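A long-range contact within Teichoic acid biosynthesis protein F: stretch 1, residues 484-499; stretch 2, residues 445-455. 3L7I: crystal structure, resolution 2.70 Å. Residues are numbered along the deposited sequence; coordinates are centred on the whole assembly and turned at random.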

# COMPACT_ATOMS: atom_id res chain seq x y z
N SER A 484 -48.59 8.26 -4.00
CA SER A 484 -49.58 7.21 -4.23
C SER A 484 -50.78 7.71 -5.04
O SER A 484 -51.29 8.81 -4.79
CB SER A 484 -50.06 6.60 -2.92
OG SER A 484 -50.87 5.46 -3.15
N PRO A 485 -51.22 6.89 -6.02
CA PRO A 485 -52.35 7.16 -6.91
C PRO A 485 -53.71 6.80 -6.30
O PRO A 485 -54.73 7.38 -6.71
CB PRO A 485 -52.08 6.24 -8.11
CG PRO A 485 -50.73 5.70 -7.92
CD PRO A 485 -50.45 5.73 -6.45
N ASN A 486 -53.74 5.87 -5.35
CA ASN A 486 -54.99 5.36 -4.77
C ASN A 486 -54.76 4.53 -3.51
O ASN A 486 -53.64 4.12 -3.22
CB ASN A 486 -55.76 4.53 -5.82
CG ASN A 486 -54.83 3.81 -6.78
OD1 ASN A 486 -54.20 2.81 -6.43
ND2 ASN A 486 -54.75 4.32 -8.00
N ARG A 487 -55.82 4.26 -2.75
CA ARG A 487 -55.68 3.51 -1.51
C ARG A 487 -55.13 2.12 -1.76
O ARG A 487 -54.33 1.62 -0.98
CB ARG A 487 -57.00 3.43 -0.76
CG ARG A 487 -56.83 2.90 0.64
CD ARG A 487 -55.91 3.80 1.46
NE ARG A 487 -56.63 4.50 2.53
CZ ARG A 487 -56.90 5.80 2.55
NH1 ARG A 487 -56.51 6.60 1.55
NH2 ARG A 487 -57.57 6.32 3.58
N TYR A 488 -55.57 1.52 -2.85
CA TYR A 488 -55.07 0.22 -3.32
C TYR A 488 -53.57 0.23 -3.53
O TYR A 488 -52.88 -0.70 -3.14
CB TYR A 488 -55.81 -0.12 -4.60
CG TYR A 488 -55.17 -1.12 -5.53
CD1 TYR A 488 -55.53 -2.46 -5.49
CD2 TYR A 488 -54.26 -0.72 -6.50
CE1 TYR A 488 -54.97 -3.37 -6.36
CE2 TYR A 488 -53.70 -1.62 -7.37
CZ TYR A 488 -54.06 -2.94 -7.30
OH TYR A 488 -53.50 -3.84 -8.18
N SER A 489 -53.05 1.28 -4.15
CA SER A 489 -51.61 1.42 -4.27
C SER A 489 -50.94 1.65 -2.92
O SER A 489 -49.92 1.04 -2.63
CB SER A 489 -51.24 2.53 -5.26
OG SER A 489 -51.28 2.05 -6.59
N THR A 490 -51.50 2.53 -2.10
CA THR A 490 -50.97 2.72 -0.75
C THR A 490 -50.87 1.41 0.01
O THR A 490 -49.85 1.13 0.62
CB THR A 490 -51.85 3.66 0.09
OG1 THR A 490 -51.97 4.94 -0.55
CG2 THR A 490 -51.25 3.84 1.48
N GLU A 491 -51.92 0.60 -0.01
CA GLU A 491 -51.96 -0.61 0.80
C GLU A 491 -50.89 -1.59 0.32
O GLU A 491 -50.23 -2.24 1.12
CB GLU A 491 -53.35 -1.24 0.76
CG GLU A 491 -53.90 -1.57 2.14
CD GLU A 491 -54.43 -0.35 2.90
OE1 GLU A 491 -55.65 -0.04 2.77
OE2 GLU A 491 -53.65 0.30 3.64
N ILE A 492 -50.74 -1.66 -1.00
CA ILE A 492 -49.71 -2.46 -1.66
C ILE A 492 -48.33 -1.91 -1.35
O ILE A 492 -47.40 -2.67 -1.15
CB ILE A 492 -49.90 -2.46 -3.18
CG1 ILE A 492 -51.13 -3.26 -3.57
CG2 ILE A 492 -48.69 -3.03 -3.89
CD1 ILE A 492 -51.54 -3.06 -5.01
N PHE A 493 -48.18 -0.59 -1.31
CA PHE A 493 -46.85 -0.02 -1.11
C PHE A 493 -46.37 -0.27 0.30
O PHE A 493 -45.20 -0.55 0.51
CB PHE A 493 -46.79 1.47 -1.43
CG PHE A 493 -46.91 1.78 -2.88
CD1 PHE A 493 -46.66 0.80 -3.82
CD2 PHE A 493 -47.26 3.04 -3.31
CE1 PHE A 493 -46.78 1.08 -5.15
CE2 PHE A 493 -47.38 3.32 -4.64
CZ PHE A 493 -47.15 2.34 -5.56
N ARG A 494 -47.28 -0.14 1.26
CA ARG A 494 -46.97 -0.36 2.65
C ARG A 494 -46.37 -1.75 2.88
O ARG A 494 -45.59 -1.96 3.80
CB ARG A 494 -48.23 -0.14 3.49
CG ARG A 494 -48.19 -0.78 4.86
CD ARG A 494 -48.77 0.13 5.91
NE ARG A 494 -50.13 0.56 5.58
CZ ARG A 494 -50.88 1.31 6.37
NH1 ARG A 494 -50.39 1.73 7.54
NH2 ARG A 494 -52.10 1.66 6.01
N SER A 495 -46.70 -2.70 2.02
CA SER A 495 -46.16 -4.05 2.08
C SER A 495 -44.99 -4.30 1.11
O SER A 495 -43.94 -4.82 1.50
CB SER A 495 -47.29 -5.06 1.77
OG SER A 495 -46.79 -6.31 1.31
N ALA A 496 -45.18 -3.92 -0.15
CA ALA A 496 -44.26 -4.26 -1.24
C ALA A 496 -42.95 -3.48 -1.20
O ALA A 496 -41.93 -3.92 -1.74
CB ALA A 496 -44.94 -4.07 -2.59
N PHE A 497 -43.00 -2.31 -0.55
CA PHE A 497 -41.84 -1.44 -0.49
C PHE A 497 -41.34 -1.21 0.93
O PHE A 497 -40.49 -0.35 1.15
CB PHE A 497 -42.15 -0.09 -1.12
CG PHE A 497 -42.25 -0.11 -2.62
CD1 PHE A 497 -43.10 0.78 -3.28
CD2 PHE A 497 -41.51 -1.01 -3.36
CE1 PHE A 497 -43.19 0.77 -4.68
CE2 PHE A 497 -41.59 -1.04 -4.74
CZ PHE A 497 -42.42 -0.15 -5.41
N TRP A 498 -41.88 -1.95 1.90
CA TRP A 498 -41.51 -1.73 3.29
C TRP A 498 -41.65 -0.25 3.63
O TRP A 498 -40.67 0.39 4.04
CB TRP A 498 -40.04 -2.15 3.55
CG TRP A 498 -39.61 -3.54 3.09
CD1 TRP A 498 -39.67 -4.71 3.82
CD2 TRP A 498 -39.02 -3.89 1.83
NE1 TRP A 498 -39.18 -5.75 3.08
CE2 TRP A 498 -38.77 -5.28 1.86
CE3 TRP A 498 -38.69 -3.17 0.68
CZ2 TRP A 498 -38.20 -5.96 0.79
CZ3 TRP A 498 -38.12 -3.84 -0.39
CH2 TRP A 498 -37.88 -5.23 -0.33
N MET A 499 -42.84 0.33 3.45
CA MET A 499 -43.01 1.76 3.68
C MET A 499 -43.93 2.05 4.86
O MET A 499 -44.79 1.25 5.19
CB MET A 499 -43.58 2.44 2.43
CG MET A 499 -42.60 2.55 1.28
SD MET A 499 -41.53 3.98 1.48
CE MET A 499 -42.69 5.08 2.26
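Stretch 2 445-455: GTPLKRLANDM

Two clusters of hydrogen bonds, one at each end of the helix 487-496, fix stretch 2 in place. At the C-terminal end, Asn453 N donates to Ala496 O at 3.0 Å with an N-H...O angle of 169°, although the position of that carbonyl oxygen is less certain because it lies too close to a neighbour in the model. Asn453 binds a second carbonyl through its side chain: ND2 to Ser495 O is 3.2 Å, at 162°. A weak bond from Ser495 OG to Asp454 OD1, 3.1 Å, adds to this group. At the N-terminal end, Tyr488 OH donates to Pro447 O at 2.7 Å, and Asn486 ND2 donates to Thr446 OG1 at 3.1 Å and 166°. Asn486 also caps the helix, its OD1 accepting from Ser489 N at 3.0 Å, so one side chain serves both the helix start and the contact.

The register gives the direction. Thr446 CA lies 5.9 Å from Ser489 CA and Asn453 CA 4.6 Å from Ala496 CA, so both stretches advance seven positions between the two pairings and run the same way. Stretch 2 is mostly extended from Thr446 to Leu451, apart from Leu448 (phi/psi -112/-40); Ala452 then takes positive phi (62/-123) before the short 3-10 segment at 453-454.

Apolar packing fills in between these anchors. Pro447 CG is 3.7 Å from Phe493 CE1 and 4.2 Å from Ile492 CG2, while Thr446 CG2 meets the edge of the Tyr488 ring, 3.3 Å from CE2. Farther along, Leu451 CD1 approaches Ala496 CB at 3.6 Å and its CD2 approaches Phe497 CZ at 3.4 Å. Beyond the helix, Asn453 CB sits over one face of Trp498, 4.2 Å from the six-membered ring centroid and 27° off its normal, a CH-pi contact.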

# COMPACT_ATOMS: atom_id res chain seq x y z
N GLY A 445 -46.52 4.29 -11.41
CA GLY A 445 -47.77 3.64 -11.77
C GLY A 445 -48.40 2.66 -10.81
O GLY A 445 -47.71 1.98 -10.06
N THR A 446 -49.73 2.61 -10.85
CA THR A 446 -50.49 1.69 -10.04
C THR A 446 -50.10 0.27 -10.41
O THR A 446 -50.16 -0.09 -11.58
CB THR A 446 -52.02 1.84 -10.27
OG1 THR A 446 -52.48 3.10 -9.77
CG2 THR A 446 -52.76 0.73 -9.56
N PRO A 447 -49.70 -0.54 -9.41
CA PRO A 447 -49.19 -1.87 -9.76
C PRO A 447 -50.33 -2.80 -10.14
O PRO A 447 -51.40 -2.74 -9.54
CB PRO A 447 -48.53 -2.35 -8.47
CG PRO A 447 -48.42 -1.15 -7.61
CD PRO A 447 -49.58 -0.28 -7.97
N LEU A 448 -50.09 -3.62 -11.15
CA LEU A 448 -50.97 -4.73 -11.47
C LEU A 448 -50.19 -6.00 -11.17
O LEU A 448 -50.73 -6.96 -10.62
CB LEU A 448 -51.36 -4.69 -12.94
CG LEU A 448 -51.94 -5.99 -13.50
CD1 LEU A 448 -53.42 -6.03 -13.23
CD2 LEU A 448 -51.65 -6.11 -14.99
N LYS A 449 -48.90 -6.00 -11.51
CA LYS A 449 -48.05 -7.15 -11.23
C LYS A 449 -47.35 -7.01 -9.86
O LYS A 449 -46.96 -5.92 -9.45
CB LYS A 449 -47.00 -7.31 -12.35
CG LYS A 449 -47.56 -7.68 -13.74
CD LYS A 449 -46.64 -7.21 -14.89
CE LYS A 449 -47.10 -7.70 -16.29
NZ LYS A 449 -46.50 -9.05 -16.68
N ARG A 450 -47.19 -8.13 -9.16
CA ARG A 450 -46.50 -8.13 -7.87
C ARG A 450 -45.04 -7.72 -8.02
O ARG A 450 -44.35 -8.18 -8.94
CB ARG A 450 -46.57 -9.51 -7.22
CG ARG A 450 -47.98 -10.02 -6.99
CD ARG A 450 -47.96 -11.38 -6.29
NE ARG A 450 -47.79 -11.26 -4.84
CZ ARG A 450 -48.80 -11.14 -3.97
NH1 ARG A 450 -50.06 -11.12 -4.40
NH2 ARG A 450 -48.53 -11.04 -2.67
N LEU A 451 -44.56 -6.87 -7.11
CA LEU A 451 -43.17 -6.39 -7.15
C LEU A 451 -42.49 -6.30 -5.79
O LEU A 451 -43.16 -6.21 -4.76
CB LEU A 451 -43.07 -5.00 -7.82
CG LEU A 451 -44.11 -3.91 -7.52
CD1 LEU A 451 -44.86 -4.15 -6.23
CD2 LEU A 451 -43.44 -2.57 -7.51
N ALA A 452 -41.16 -6.29 -5.80
CA ALA A 452 -40.38 -6.07 -4.58
C ALA A 452 -40.63 -7.16 -3.52
O ALA A 452 -40.44 -8.34 -3.79
CB ALA A 452 -40.64 -4.68 -4.03
N ASN A 453 -41.05 -6.77 -2.32
CA ASN A 453 -41.27 -7.74 -1.25
C ASN A 453 -42.22 -8.88 -1.65
O ASN A 453 -42.12 -10.02 -1.16
CB ASN A 453 -41.83 -7.02 -0.03
CG ASN A 453 -41.41 -7.67 1.26
OD1 ASN A 453 -40.61 -8.60 1.27
ND2 ASN A 453 -41.94 -7.16 2.37
N ASP A 454 -43.12 -8.57 -2.57
CA ASP A 454 -44.27 -9.41 -2.85
C ASP A 454 -43.99 -10.47 -3.89
O ASP A 454 -44.78 -11.40 -4.04
CB ASP A 454 -45.47 -8.56 -3.26
CG ASP A 454 -46.03 -7.76 -2.10
OD1 ASP A 454 -45.50 -7.94 -0.97
OD2 ASP A 454 -47.00 -6.97 -2.28
N MET A 455 -42.89 -10.36 -4.62
CA MET A 455 -42.55 -11.41 -5.57
C MET A 455 -42.21 -12.68 -4.81
O MET A 455 -41.63 -12.62 -3.72
CB MET A 455 -41.38 -10.99 -6.43
CG MET A 455 -41.70 -9.81 -7.29
SD MET A 455 -40.48 -9.60 -8.59
CE MET A 455 -41.08 -8.07 -9.33